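Local coordinates for heat shock protein STI1 (Saccharomyces cerevisiae, PDB 3UPV) that links Hsp70 and Hsp90 as an adaptor co-chaperone, this piece being the TPR2B domain that holds the C-terminal peptide of Hsp70, at residues A[20-23]-A[24-27]. Sequence-based numbering, arbitrary orientation.
Sequences WPNA and VKAY
A23 and Y27 meet one helical turn apart on helix 20-33, within TPR repeat 7, and theirs is the apolar side-chain contact of this first stretch of the helix. The ring of Y27 reaches back along the helix until its CE2 lies 4.0 Å from CB of A23. Its CG stands anti to its own carbonyl carbon (chi1 -65°), which turns the ring toward the preceding turn and brings CD2 of Y27 obliquely to 3.1 Å from A23 O. A methyl suits position 23, because Y14 of helix 2-16 packs there too.

Four backbone bonds of i to i+4 type tie the turns together. V24 N to W20 O is nearly straight (168°). K25 N to P21 O is more bent (143°). A26 N bonds to N22 O, and Y27 N to the same A23 O that its ring approaches. P21 fits the first turn, where a missing N-H costs the helix no bond. CG2 of V24 lies beside its own backbone N, 3.4 Å from W20 O; this branched apolar side chain suits packing on A47 of helix 38-50 and on L51.

Among the polar side chains, ND2 of N22 is hydrogen-bonded to OD1 of D19, just before the helix, while K25 bends at chi3 and carries its amine away from the preceding turn.

Y27 also packs on N43 and R44 of helix 38-50 and on an apolar side chain of the bound peptide. Cutting Y27 back to an alanine is likely to leave that peptide side chain, N43 and R44 without the ring they pack on. Side-chain packing, apolar toward A23 and the peptide, thus joins this helix to its neighbours and the ligand, while main-chain bonds hold its turns.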
ATOM      1  N   TRP A  20      -8.907   7.549  -9.984  1.00  9.34           N
ATOM      2  CA  TRP A  20      -7.858   7.694  -8.973  1.00  9.04           C
ATOM      3  C   TRP A  20      -7.922   9.006  -8.207  1.00  9.10           C
ATOM      4  O   TRP A  20      -7.685   9.017  -6.967  1.00  8.83           O
ATOM      5  CB  TRP A  20      -6.486   7.534  -9.594  1.00  9.65           C
ATOM      6  CG  TRP A  20      -6.422   6.427 -10.586  1.00 11.61           C
ATOM      7  CD1 TRP A  20      -6.001   6.517 -11.896  1.00 12.89           C
ATOM      8  CD2 TRP A  20      -6.790   5.051 -10.377  1.00 11.82           C
ATOM      9  NE1 TRP A  20      -6.080   5.295 -12.500  1.00 12.58           N
ATOM     10  CE2 TRP A  20      -6.575   4.372 -11.613  1.00  9.36           C
ATOM     11  CE3 TRP A  20      -7.272   4.321  -9.273  1.00 10.80           C
ATOM     12  CZ2 TRP A  20      -6.794   2.973 -11.758  1.00 12.98           C
ATOM     13  CZ3 TRP A  20      -7.523   2.951  -9.421  1.00  8.41           C
ATOM     14  CH2 TRP A  20      -7.306   2.280 -10.672  1.00  8.58           C
ATOM     15  N   PRO A  21      -8.175  10.134  -8.892  1.00  8.80           N
ATOM     16  CA  PRO A  21      -8.097  11.386  -8.151  1.00  9.11           C
ATOM     17  C   PRO A  21      -9.206  11.495  -7.114  1.00 10.13           C
ATOM     18  O   PRO A  21      -8.954  12.049  -6.005  1.00  8.63           O
ATOM     19  CB  PRO A  21      -8.297  12.449  -9.242  1.00  9.89           C
ATOM     20  CG  PRO A  21      -7.696  11.793 -10.429  1.00 10.01           C
ATOM     21  CD  PRO A  21      -8.265  10.398 -10.332  1.00  9.10           C
ATOM     22  N   ASN A  22     -10.374  10.943  -7.420  1.00  9.53           N
ATOM     23  CA  ASN A  22     -11.441  10.945  -6.429  1.00 10.19           C
ATOM     24  C   ASN A  22     -11.200   9.954  -5.274  1.00 11.20           C
ATOM     25  O   ASN A  22     -11.534  10.289  -4.133  1.00 11.66           O
ATOM     26  CB  ASN A  22     -12.846  10.767  -7.084  1.00  9.98           C
ATOM     27  CG  ASN A  22     -13.392  12.074  -7.620  1.00 10.64           C
ATOM     28  OD1 ASN A  22     -13.231  13.138  -6.982  1.00 13.92           O
ATOM     29  ND2 ASN A  22     -14.026  12.027  -8.806  1.00 12.82           N
ATOM     30  N   ALA A  23     -10.609   8.776  -5.557  1.00 10.35           N
ATOM     31  CA  ALA A  23     -10.080   7.911  -4.491  1.00  9.06           C
ATOM     32  C   ALA A  23      -9.094   8.639  -3.591  1.00  9.29           C
ATOM     33  O   ALA A  23      -9.189   8.510  -2.381  1.00  8.61           O
ATOM     34  CB  ALA A  23      -9.415   6.663  -5.065  1.00  7.93           C
ATOM     35  N   VAL A  24      -8.097   9.374  -4.165  1.00  8.89           N
ATOM     36  CA  VAL A  24      -7.180  10.160  -3.351  1.00  9.65           C
ATOM     37  C   VAL A  24      -7.961  11.048  -2.398  1.00 10.14           C
ATOM     38  O   VAL A  24      -7.636  11.107  -1.181  1.00  9.85           O
ATOM     39  CB  VAL A  24      -6.204  10.948  -4.280  1.00  8.31           C
ATOM     40  CG1 VAL A  24      -5.463  11.998  -3.492  1.00  8.43           C
ATOM     41  CG2 VAL A  24      -5.220   9.925  -4.884  1.00  6.90           C
ATOM     42  N   LYS A  25      -9.011  11.697  -2.934  1.00 10.27           N
ATOM     43  CA  LYS A  25      -9.727  12.687  -2.156  1.00 10.66           C
ATOM     44  C   LYS A  25     -10.452  11.977  -1.008  1.00 10.76           C
ATOM     45  O   LYS A  25     -10.413  12.431   0.155  1.00 10.01           O
ATOM     46  CB  LYS A  25     -10.697  13.420  -3.096  1.00 12.33           C
ATOM     47  CG  LYS A  25     -11.525  14.488  -2.529  1.00 18.84           C
ATOM     48  CD  LYS A  25     -11.894  15.426  -3.699  1.00 25.08           C
ATOM     49  CE  LYS A  25     -10.647  16.160  -4.256  1.00 26.83           C
ATOM     50  NZ  LYS A  25     -11.000  17.077  -5.358  1.00 27.30           N
ATOM     51  N   ALA A  26     -11.089  10.843  -1.338  1.00  8.48           N
ATOM     52  CA  ALA A  26     -11.831  10.078  -0.314  1.00  8.16           C
ATOM     53  C   ALA A  26     -10.896   9.550   0.769  1.00  8.45           C
ATOM     54  O   ALA A  26     -11.253   9.607   1.930  1.00  8.15           O
ATOM     55  CB  ALA A  26     -12.684   8.924  -1.002  1.00  9.07           C
ATOM     56  N   TYR A  27      -9.703   9.065   0.403  1.00  9.22           N
ATOM     57  CA  TYR A  27      -8.795   8.504   1.387  1.00  8.17           C
ATOM     58  C   TYR A  27      -8.157   9.595   2.240  1.00  8.90           C
ATOM     59  O   TYR A  27      -7.832   9.380   3.394  1.00  7.66           O
ATOM     60  CB  TYR A  27      -7.758   7.563   0.747  1.00  8.52           C
ATOM     61  CG  TYR A  27      -8.425   6.335   0.152  1.00  7.53           C
ATOM     62  CD1 TYR A  27      -9.361   5.596   0.918  1.00 10.45           C
ATOM     63  CD2 TYR A  27      -8.129   5.886  -1.144  1.00  6.72           C
ATOM     64  CE1 TYR A  27      -9.990   4.448   0.422  1.00 10.48           C
ATOM     65  CE2 TYR A  27      -8.760   4.671  -1.636  1.00  6.37           C
ATOM     66  CZ  TYR A  27      -9.658   3.986  -0.867  1.00  9.68           C
ATOM     67  OH  TYR A  27     -10.199   2.829  -1.393  1.00  7.87           O
TER